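Local coordinates for putative uncharacterized protein tcp24 (Actinoplanes teichomyceticus, PDB 4Q38) that is an acyltransferase that binds decanoyl-CoA and probably transfers such acyl chains to the amino sugar of teicoplanin-type glycopeptides, at residues A[155-163]-A[173-181]; A[89-98]-A[125-136]. All coordinates share one frame; numbering follows the deposited sequence.

How the contacts relate
Both contacts join helical segments of the N-acyltransferase N-terminal region and both are buried, but contact 1 centres about 6 Å from the middle of the chain and contact 2 about 15 Å from it. They share no segment, yet helix 125-143 of contact 2 packs against both segments of contact 1: Leu158 CD2 lies 3.6 Å from Phe130 CD1, and Met174 CB lies 3.6 Å from Val127 CG2. Contact 1 mixes leucine, methionine and tryptophan with bridging waters and a bound acylated glucosamine. Contact 2, away from the annotated sites, is an aliphatic and aromatic interface with one direct histidine–threonine hydrogen bond.

Contact 1: A[155-163]-A[173-181]; sequences LTQLGELVA and GMNMQWWTT. With TEC (2-amino-6-O-decanoyl-2-deoxy-beta-D-glucopyranose), chain E.
Leu161 is the side chain around which 155-163 meets 173-181, with 92 Å² of it buried by the other segment. Its CG, anti to the carbonyl carbon (chi1 -64°), is carried toward 173-181, where the branch divides the two methyls between partners. The Leu161 and Thr180 side chains run past each other in opposite directions, with Leu161 CD1 3.5 Å from Thr180 CG2, tighter than usual van der Waals contact; CD1 also reaches the edge of the Trp179 indole. Leu161 crosses Met176 at about a right angle, its CD2 3.9 Å from Met176 CG. Next to this cluster, Met174 CG sits 3.8 Å from Val162 CG2; the chain of Met174 then bends at chi2 and chi3, bringing SD to 3.9 Å from Leu161 CB.

The contact supplies Gln157, Met176, Trp178 and Trp179 to the pocket of the bound decanoyl glucosamine. Trp179 gives a ring face: sugar O3 lies over it, offset toward the rim, 3.2 Å from NE1. The Gln157 amide comes to the edge of the same ring, the two planes 76° apart, and Trp178 meets sugar O1 at its own edge.

Two waters link the backbones. One donates to Leu161 O and accepts from Asn175 N; the other accepts from Gly173 N and lies 2.7 Å from Val162 O, possibly donating to it. The axes of helices 157-163 and 177-181 are antiparallel (172°), with a closest approach of 11.2 Å. Helix 125-143 packs on Leu158 and Met174, whereas His211, from strand 206-211 of the GNAT-like half, meets the Trp179 ring edge-to-face.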
loop_
_atom_site.group_PDB
_atom_site.type_symbol
_atom_site.label_atom_id
_atom_site.label_comp_id
_atom_site.label_asym_id
_atom_site.label_seq_id
_atom_site.Cartn_x
_atom_site.Cartn_y
_atom_site.Cartn_z
ATOM N N LEU A 155 8.123 -2.621 -6.474
ATOM C CA LEU A 155 8.640 -2.325 -5.143
ATOM C C LEU A 155 8.883 -0.837 -4.871
ATOM O O LEU A 155 8.990 -0.447 -3.711
ATOM C CB LEU A 155 9.916 -3.156 -4.863
ATOM C CG LEU A 155 9.714 -4.680 -4.863
ATOM C CD1 LEU A 155 11.037 -5.415 -4.664
ATOM C CD2 LEU A 155 8.700 -5.122 -3.809
ATOM N N THR A 156 8.974 -0.021 -5.932
ATOM C CA THR A 156 9.174 1.435 -5.798
ATOM C C THR A 156 8.042 2.166 -5.095
ATOM O O THR A 156 8.232 3.314 -4.686
ATOM C CB THR A 156 9.371 2.167 -7.152
ATOM O OG1 THR A 156 8.183 2.045 -7.951
ATOM C CG2 THR A 156 10.590 1.643 -7.911
ATOM N N GLN A 157 6.868 1.543 -4.942
ATOM C CA GLN A 157 5.839 2.223 -4.153
ATOM C C GLN A 157 6.295 2.486 -2.713
ATOM O O GLN A 157 5.725 3.338 -2.038
ATOM C CB GLN A 157 4.448 1.556 -4.173
ATOM C CG GLN A 157 3.375 2.572 -3.736
ATOM C CD GLN A 157 1.933 2.121 -3.893
ATOM O OE1 GLN A 157 1.021 2.951 -4.096
ATOM N NE2 GLN A 157 1.706 0.838 -3.780
ATOM N N LEU A 158 7.329 1.780 -2.245
ATOM C CA LEU A 158 7.874 2.092 -0.920
ATOM C C LEU A 158 8.234 3.569 -0.825
ATOM O O LEU A 158 7.874 4.245 0.136
ATOM C CB LEU A 158 9.103 1.228 -0.584
ATOM C CG LEU A 158 9.772 1.580 0.753
ATOM C CD1 LEU A 158 8.847 1.310 1.943
ATOM C CD2 LEU A 158 11.097 0.837 0.908
ATOM N N GLY A 159 8.942 4.070 -1.832
ATOM C CA GLY A 159 9.344 5.478 -1.841
ATOM C C GLY A 159 8.161 6.428 -1.800
ATOM O O GLY A 159 8.172 7.414 -1.073
ATOM N N GLU A 160 7.134 6.124 -2.586
ATOM C CA GLU A 160 5.903 6.917 -2.623
ATOM C C GLU A 160 5.267 6.984 -1.236
ATOM O O GLU A 160 4.854 8.045 -0.777
ATOM C CB GLU A 160 4.929 6.288 -3.632
ATOM C CG GLU A 160 3.530 6.913 -3.670
ATOM C CD GLU A 160 2.589 6.195 -4.627
ATOM O OE1 GLU A 160 2.993 5.955 -5.779
ATOM O OE2 GLU A 160 1.436 5.879 -4.236
ATOM N N LEU A 161 5.206 5.840 -0.563
ATOM C CA LEU A 161 4.531 5.756 0.736
ATOM C C LEU A 161 5.356 6.441 1.822
ATOM O O LEU A 161 4.802 7.051 2.731
ATOM C CB LEU A 161 4.249 4.296 1.097
ATOM C CG LEU A 161 3.282 3.546 0.155
ATOM C CD1 LEU A 161 3.409 2.040 0.353
ATOM C CD2 LEU A 161 1.832 3.991 0.370
ATOM N N VAL A 162 6.682 6.350 1.715
ATOM C CA VAL A 162 7.561 7.125 2.591
ATOM C C VAL A 162 7.303 8.639 2.392
ATOM O O VAL A 162 7.074 9.367 3.362
ATOM C CB VAL A 162 9.041 6.751 2.365
ATOM C CG1 VAL A 162 9.956 7.643 3.192
ATOM C CG2 VAL A 162 9.264 5.292 2.737
ATOM N N ALA A 163 7.317 9.093 1.137
ATOM C CA ALA A 163 7.045 10.509 0.808
ATOM C C ALA A 163 5.686 10.972 1.328
ATOM O O ALA A 163 5.567 12.072 1.880
ATOM C CB ALA A 163 7.146 10.747 -0.691
ATOM N N GLY A 173 8.725 8.611 8.076
ATOM C CA GLY A 173 8.003 7.426 8.537
ATOM C C GLY A 173 7.380 6.686 7.364
ATOM O O GLY A 173 7.560 7.077 6.205
ATOM N N MET A 174 6.673 5.607 7.668
ATOM C CA MET A 174 5.921 4.851 6.659
ATOM C C MET A 174 4.942 3.996 7.446
ATOM O O MET A 174 5.320 2.975 8.030
ATOM C CB MET A 174 6.852 3.993 5.778
ATOM C CG MET A 174 6.285 3.616 4.405
ATOM S SD MET A 174 4.872 2.480 4.470
ATOM C CE MET A 174 5.662 0.975 5.029
ATOM N N ASN A 175 3.685 4.434 7.484
ATOM C CA ASN A 175 2.671 3.747 8.264
ATOM C C ASN A 175 1.584 3.050 7.418
ATOM O O ASN A 175 0.472 2.826 7.894
ATOM C CB ASN A 175 2.047 4.695 9.302
ATOM C CG ASN A 175 1.191 5.776 8.666
ATOM O OD1 ASN A 175 1.437 6.190 7.546
ATOM N ND2 ASN A 175 0.185 6.237 9.391
ATOM N N MET A 176 1.930 2.701 6.183
ATOM C CA MET A 176 1.062 1.927 5.291
ATOM C C MET A 176 1.562 0.480 5.149
ATOM O O MET A 176 1.451 -0.127 4.080
ATOM C CB MET A 176 0.976 2.611 3.915
ATOM C CG MET A 176 0.172 3.909 3.894
ATOM S SD MET A 176 -1.573 3.603 4.245
ATOM C CE MET A 176 -2.065 2.774 2.741
ATOM N N GLN A 177 2.096 -0.071 6.240
ATOM C CA GLN A 177 2.637 -1.431 6.246
ATOM C C GLN A 177 1.632 -2.534 5.886
ATOM O O GLN A 177 2.041 -3.583 5.407
ATOM C CB GLN A 177 3.335 -1.773 7.575
ATOM C CG GLN A 177 2.437 -1.794 8.809
ATOM C CD GLN A 177 2.211 -0.421 9.413
ATOM O OE1 GLN A 177 2.588 0.597 8.835
ATOM N NE2 GLN A 177 1.602 -0.389 10.585
ATOM N N TRP A 178 0.340 -2.307 6.132
ATOM C CA TRP A 178 -0.669 -3.293 5.728
ATOM C C TRP A 178 -0.653 -3.449 4.229
ATOM O O TRP A 178 -0.755 -4.559 3.713
ATOM C CB TRP A 178 -2.069 -2.935 6.241
ATOM C CG TRP A 178 -2.745 -1.809 5.501
ATOM C CD1 TRP A 178 -2.745 -0.449 5.822
ATOM C CD2 TRP A 178 -3.545 -1.911 4.267
ATOM N NE1 TRP A 178 -3.476 0.270 4.900
ATOM C CE2 TRP A 178 -3.986 -0.548 3.947
ATOM C CE3 TRP A 178 -3.935 -2.964 3.434
ATOM C CZ2 TRP A 178 -4.770 -0.271 2.834
ATOM C CZ3 TRP A 178 -4.733 -2.675 2.317
ATOM C CH2 TRP A 178 -5.136 -1.359 2.024
ATOM N N TRP A 179 -0.489 -2.329 3.528
ATOM C CA TRP A 179 -0.497 -2.310 2.063
ATOM C C TRP A 179 0.762 -2.883 1.469
ATOM O O TRP A 179 0.696 -3.632 0.489
ATOM C CB TRP A 179 -0.782 -0.903 1.546
ATOM C CG TRP A 179 -0.831 -0.782 0.046
ATOM C CD1 TRP A 179 -0.069 0.057 -0.763
ATOM C CD2 TRP A 179 -1.695 -1.522 -0.878
ATOM N NE1 TRP A 179 -0.387 -0.113 -2.083
ATOM C CE2 TRP A 179 -1.357 -1.043 -2.225
ATOM C CE3 TRP A 179 -2.677 -2.504 -0.733
ATOM C CZ2 TRP A 179 -1.989 -1.533 -3.365
ATOM C CZ3 TRP A 179 -3.305 -2.994 -1.893
ATOM C CH2 TRP A 179 -2.966 -2.516 -3.175
ATOM N N THR A 180 1.919 -2.569 2.053
ATOM C CA THR A 180 3.176 -3.146 1.540
ATOM C C THR A 180 3.284 -4.667 1.728
ATOM O O THR A 180 4.139 -5.278 1.103
ATOM C CB THR A 180 4.451 -2.451 2.083
ATOM O OG1 THR A 180 4.377 -2.383 3.500
ATOM C CG2 THR A 180 4.588 -1.018 1.516
ATOM N N THR A 181 2.412 -5.285 2.537
ATOM C CA THR A 181 2.398 -6.758 2.607
ATOM C C THR A 181 2.021 -7.362 1.260
ATOM O O THR A 181 2.378 -8.499 0.980
ATOM C CB THR A 181 1.434 -7.366 3.678
ATOM O OG1 THR A 181 0.065 -7.090 3.346
ATOM C CG2 THR A 181 1.743 -6.870 5.088
HETATM C CAV TEC E . -11.778 5.518 -13.119
HETATM C CAU TEC E . -10.460 4.779 -13.169
HETATM C CAT TEC E . -10.561 3.368 -12.652
HETATM C CAS TEC E . -11.365 3.290 -11.384
HETATM C CAR TEC E . -10.963 2.068 -10.613
HETATM C CAQ TEC E . -10.194 2.524 -9.427
HETATM C CAP TEC E . -9.744 1.410 -8.549
HETATM C CAO TEC E . -8.664 1.975 -7.690
HETATM C CAN TEC E . -8.574 1.268 -6.396
HETATM C CAM TEC E . -7.326 1.646 -5.643
HETATM O OAW TEC E . -6.482 2.351 -6.139
HETATM O O6 TEC E . -7.329 1.235 -4.363
HETATM C C6 TEC E . -6.228 0.530 -3.826
HETATM C C5 TEC E . -5.520 1.325 -2.700
HETATM O O5 TEC E . -5.309 0.554 -1.555
HETATM C C1 TEC E . -5.079 1.620 -0.592
HETATM O O1 TEC E . -5.441 1.443 0.646
HETATM C C2 TEC E . -3.623 1.984 -0.672
HETATM N N2 TEC E . -3.373 3.043 0.291
HETATM C C3 TEC E . -3.550 2.558 -2.008
HETATM O O3 TEC E . -2.235 2.549 -2.154
HETATM C C4 TEC E . -4.162 1.736 -3.112
HETATM O O4 TEC E . -4.325 2.505 -4.146
HETATM O O HOH W 1 3.081 5.921 4.771
HETATM O O HOH W 2 8.809 9.842 5.441
#

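Contact 2: A[89-98]-A[125-136]; sequences LLERTHHAIV and FHVYVFLATVPA
The Phe125 ring and the His94 imidazole are the flat groups that reach across between 89-98 and 125-136. Phe125 turns its edge to the opposing helix: Leu90 N lies in the ring plane, 3.6 Å from CZ, and Thr93 OG1 is also near that plane. Leu89 crosses Phe125 at about a right angle, its CG 3.6 Å from CZ. On its own helix, Phe125 places CD2 over the centre of one face of His126.

The His94 ring has Val98 CG2 over one face, offset toward the rim, and the backbone of Thr133 at its edge. With CG anti to the backbone N, ND1 is brought to Thr133 and donates to OG1 at 2.9 Å. The bond is nearly straight, with an N-H...O angle of 165°, and the acceptor is only 7° out of the ring plane. Thr133 OG1 in turn gives its own proton to Val129 O, 2.6 Å away, a turn earlier on the same helix. One hydroxyl therefore accepts across the interface and donates within its helix, which fixes its rotation.

This is an oblique helix-helix packing within the N-acyltransferase N-terminal region: the axes approach to 9.6 Å and cross at -54°, closest in CA terms at His94 and Val129.

Around that crossing Leu90 CD1 lodges against the backbone of the facing helix, 3.5 Å from Val129 N. The methyls of Val129 divide their partners, CG2 lying near Leu90 and Thr93 and CG1 3.7 Å from Ile97 CD1. Farther along, Val98 CG1 touches both Thr133 CG2 and Ala136 CB. Helix 32-41 covers Leu89 and Ala96, while helix 177-184 touches Phe130 and Thr133.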
loop_
_atom_site.group_PDB
_atom_site.type_symbol
_atom_site.label_atom_id
_atom_site.label_comp_id
_atom_site.label_asym_id
_atom_site.label_seq_id
_atom_site.Cartn_x
_atom_site.Cartn_y
_atom_site.Cartn_z
ATOM N N LEU A 89 10.929 -7.874 17.247
ATOM C CA LEU A 89 9.722 -7.622 16.454
ATOM C C LEU A 89 9.990 -7.579 14.946
ATOM O O LEU A 89 9.184 -8.068 14.157
ATOM C CB LEU A 89 9.076 -6.319 16.908
ATOM C CG LEU A 89 7.682 -6.028 16.364
ATOM C CD1 LEU A 89 6.691 -7.066 16.867
ATOM C CD2 LEU A 89 7.263 -4.629 16.766
ATOM N N LEU A 90 11.118 -6.995 14.561
ATOM C CA LEU A 90 11.536 -6.936 13.164
ATOM C C LEU A 90 11.718 -8.325 12.546
ATOM O O LEU A 90 11.277 -8.566 11.425
ATOM C CB LEU A 90 12.829 -6.127 13.032
ATOM C CG LEU A 90 13.559 -6.129 11.689
ATOM C CD1 LEU A 90 12.748 -5.415 10.613
ATOM C CD2 LEU A 90 14.936 -5.492 11.857
ATOM N N GLU A 91 12.371 -9.224 13.278
ATOM C CA GLU A 91 12.594 -10.596 12.823
ATOM C C GLU A 91 11.289 -11.345 12.600
ATOM O O GLU A 91 11.103 -11.985 11.566
ATOM C CB GLU A 91 13.410 -11.379 13.857
ATOM C CG GLU A 91 14.857 -10.955 13.983
ATOM C CD GLU A 91 15.623 -11.859 14.926
ATOM O OE1 GLU A 91 15.218 -11.991 16.103
ATOM O OE2 GLU A 91 16.634 -12.432 14.481
ATOM N N ARG A 92 10.408 -11.275 13.593
ATOM C CA ARG A 92 9.144 -12.013 13.580
ATOM C C ARG A 92 8.114 -11.425 12.611
ATOM O O ARG A 92 7.352 -12.166 12.007
ATOM C CB ARG A 92 8.568 -12.127 14.992
ATOM C CG ARG A 92 9.285 -13.197 15.802
ATOM C CD ARG A 92 9.420 -12.854 17.272
ATOM N NE ARG A 92 10.370 -13.769 17.916
ATOM C CZ ARG A 92 11.692 -13.595 17.948
ATOM N NH1 ARG A 92 12.248 -12.523 17.400
ATOM N NH2 ARG A 92 12.469 -14.500 18.545
ATOM N N THR A 93 8.112 -10.105 12.469
ATOM C CA THR A 93 7.216 -9.429 11.522
ATOM C C THR A 93 7.621 -9.798 10.099
ATOM O O THR A 93 6.771 -10.103 9.250
ATOM C CB THR A 93 7.235 -7.900 11.730
ATOM O OG1 THR A 93 6.766 -7.607 13.045
ATOM C CG2 THR A 93 6.328 -7.180 10.723
ATOM N N HIS A 94 8.926 -9.781 9.844
ATOM C CA HIS A 94 9.456 -10.280 8.584
ATOM C C HIS A 94 8.977 -11.689 8.333
ATOM O O HIS A 94 8.486 -12.003 7.245
ATOM C CB HIS A 94 10.972 -10.221 8.575
ATOM C CG HIS A 94 11.601 -11.078 7.503
ATOM N ND1 HIS A 94 11.691 -10.684 6.218
ATOM C CD2 HIS A 94 12.164 -12.355 7.565
ATOM C CE1 HIS A 94 12.283 -11.655 5.493
ATOM N NE2 HIS A 94 12.576 -12.674 6.317
ATOM N N HIS A 95 9.122 -12.546 9.340
ATOM C CA HIS A 95 8.704 -13.949 9.246
ATOM C C HIS A 95 7.217 -14.088 8.990
ATOM O O HIS A 95 6.807 -14.880 8.147
ATOM C CB HIS A 95 9.127 -14.706 10.505
ATOM C CG HIS A 95 9.052 -16.212 10.383
ATOM N ND1 HIS A 95 9.191 -17.031 11.452
ATOM C CD2 HIS A 95 8.845 -17.042 9.275
ATOM C CE1 HIS A 95 9.078 -18.317 11.048
ATOM N NE2 HIS A 95 8.859 -18.320 9.720
ATOM N N ALA A 96 6.410 -13.301 9.699
ATOM C CA ALA A 96 4.955 -13.328 9.547
ATOM C C ALA A 96 4.495 -12.930 8.145
ATOM O O ALA A 96 3.396 -13.295 7.726
ATOM C CB ALA A 96 4.288 -12.450 10.599
ATOM N N ILE A 97 5.332 -12.180 7.431
ATOM C CA ILE A 97 5.049 -11.816 6.035
ATOM C C ILE A 97 5.496 -12.901 5.046
ATOM O O ILE A 97 4.692 -13.361 4.218
ATOM C CB ILE A 97 5.637 -10.430 5.668
ATOM C CG1 ILE A 97 4.974 -9.337 6.523
ATOM C CG2 ILE A 97 5.434 -10.135 4.172
ATOM C CD1 ILE A 97 5.632 -7.975 6.419
ATOM N N VAL A 98 6.756 -13.331 5.137
ATOM C CA VAL A 98 7.298 -14.298 4.165
ATOM C C VAL A 98 6.654 -15.688 4.244
ATOM O O VAL A 98 6.680 -16.438 3.263
ATOM C CB VAL A 98 8.834 -14.431 4.217
ATOM C CG1 VAL A 98 9.491 -13.117 3.817
ATOM C CG2 VAL A 98 9.309 -14.891 5.595
ATOM N N PHE A 125 10.306 1.785 11.306
ATOM C CA PHE A 125 10.281 0.338 11.557
ATOM C C PHE A 125 9.901 -0.490 10.324
ATOM O O PHE A 125 10.584 -1.435 9.961
ATOM C CB PHE A 125 9.352 -0.011 12.731
ATOM C CG PHE A 125 9.267 -1.489 13.018
ATOM C CD1 PHE A 125 10.289 -2.141 13.720
ATOM C CD2 PHE A 125 8.177 -2.238 12.576
ATOM C CE1 PHE A 125 10.219 -3.507 13.970
ATOM C CE2 PHE A 125 8.100 -3.604 12.826
ATOM C CZ PHE A 125 9.122 -4.239 13.532
ATOM N N HIS A 126 8.795 -0.130 9.694
ATOM C CA HIS A 126 8.272 -0.918 8.575
ATOM C C HIS A 126 9.024 -0.723 7.296
ATOM O O HIS A 126 8.926 -1.532 6.369
ATOM C CB HIS A 126 6.782 -0.646 8.427
ATOM C CG HIS A 126 5.990 -1.168 9.590
ATOM N ND1 HIS A 126 5.848 -2.487 9.824
ATOM C CD2 HIS A 126 5.335 -0.507 10.628
ATOM C CE1 HIS A 126 5.127 -2.665 10.953
ATOM N NE2 HIS A 126 4.807 -1.457 11.437
ATOM N N VAL A 127 9.805 0.348 7.223
ATOM C CA VAL A 127 10.790 0.458 6.147
ATOM C C VAL A 127 11.877 -0.617 6.320
ATOM O O VAL A 127 12.296 -1.259 5.334
ATOM C CB VAL A 127 11.413 1.868 6.093
ATOM C CG1 VAL A 127 12.479 1.947 5.005
ATOM C CG2 VAL A 127 10.333 2.911 5.856
ATOM N N TYR A 128 12.332 -0.819 7.563
ATOM C CA TYR A 128 13.329 -1.876 7.840
ATOM C C TYR A 128 12.754 -3.259 7.552
ATOM O O TYR A 128 13.439 -4.115 6.997
ATOM C CB TYR A 128 13.866 -1.799 9.284
ATOM C CG TYR A 128 14.512 -0.469 9.582
ATOM C CD1 TYR A 128 15.604 -0.022 8.831
ATOM C CD2 TYR A 128 14.006 0.360 10.571
ATOM C CE1 TYR A 128 16.178 1.213 9.073
ATOM C CE2 TYR A 128 14.571 1.604 10.823
ATOM C CZ TYR A 128 15.653 2.018 10.070
ATOM O OH TYR A 128 16.216 3.242 10.302
ATOM N N VAL A 129 11.493 -3.466 7.932
ATOM C CA VAL A 129 10.777 -4.686 7.546
ATOM C C VAL A 129 10.834 -4.869 6.035
ATOM O O VAL A 129 11.186 -5.954 5.561
ATOM C CB VAL A 129 9.301 -4.691 7.996
ATOM C CG1 VAL A 129 8.592 -5.941 7.471
ATOM C CG2 VAL A 129 9.193 -4.664 9.510
ATOM N N PHE A 130 10.507 -3.807 5.290
ATOM C CA PHE A 130 10.474 -3.878 3.831
ATOM C C PHE A 130 11.870 -4.225 3.289
ATOM O O PHE A 130 12.013 -5.152 2.492
ATOM C CB PHE A 130 9.972 -2.546 3.240
ATOM C CG PHE A 130 9.560 -2.618 1.784
ATOM C CD1 PHE A 130 10.513 -2.689 0.764
ATOM C CD2 PHE A 130 8.209 -2.563 1.431
ATOM C CE1 PHE A 130 10.126 -2.734 -0.574
ATOM C CE2 PHE A 130 7.818 -2.612 0.100
ATOM C CZ PHE A 130 8.774 -2.688 -0.905
ATOM N N LEU A 131 12.888 -3.484 3.740
ATOM C CA LEU A 131 14.279 -3.719 3.313
ATOM C C LEU A 131 14.742 -5.152 3.603
ATOM O O LEU A 131 15.404 -5.779 2.779
ATOM C CB LEU A 131 15.236 -2.725 3.997
ATOM C CG LEU A 131 15.061 -1.242 3.655
ATOM C CD1 LEU A 131 16.010 -0.354 4.448
ATOM C CD2 LEU A 131 15.216 -0.999 2.161
ATOM N N ALA A 132 14.396 -5.657 4.779
ATOM C CA ALA A 132 14.808 -6.994 5.185
ATOM C C ALA A 132 14.112 -8.072 4.348
ATOM O O ALA A 132 14.598 -9.204 4.251
ATOM C CB ALA A 132 14.526 -7.199 6.661
ATOM N N THR A 133 12.984 -7.708 3.738
ATOM C CA THR A 133 12.131 -8.671 3.036
ATOM C C THR A 133 12.343 -8.622 1.522
ATOM O O THR A 133 11.896 -9.517 0.801
ATOM C CB THR A 133 10.645 -8.449 3.412
ATOM O OG1 THR A 133 10.526 -8.401 4.839
ATOM C CG2 THR A 133 9.738 -9.555 2.867
ATOM N N VAL A 134 13.054 -7.601 1.043
ATOM C CA VAL A 134 13.332 -7.464 -0.385
ATOM C C VAL A 134 13.981 -8.731 -0.991
ATOM O O VAL A 134 13.530 -9.192 -2.050
ATOM C CB VAL A 134 14.155 -6.191 -0.716
ATOM C CG1 VAL A 134 14.746 -6.254 -2.119
ATOM C CG2 VAL A 134 13.301 -4.939 -0.557
ATOM N N PRO A 135 15.031 -9.293 -0.332
ATOM C CA PRO A 135 15.653 -10.478 -0.936
ATOM C C PRO A 135 14.667 -11.635 -1.111
ATOM O O PRO A 135 14.636 -12.254 -2.176
ATOM C CB PRO A 135 16.759 -10.853 0.062
ATOM C CG PRO A 135 17.089 -9.572 0.764
ATOM C CD PRO A 135 15.763 -8.845 0.870
ATOM N N ALA A 136 13.853 -11.904 -0.093
ATOM C CA ALA A 136 12.835 -12.953 -0.187
ATOM C C ALA A 136 11.846 -12.731 -1.347
ATOM O O ALA A 136 11.595 -13.643 -2.144
ATOM C CB ALA A 136 12.081 -13.080 1.130
#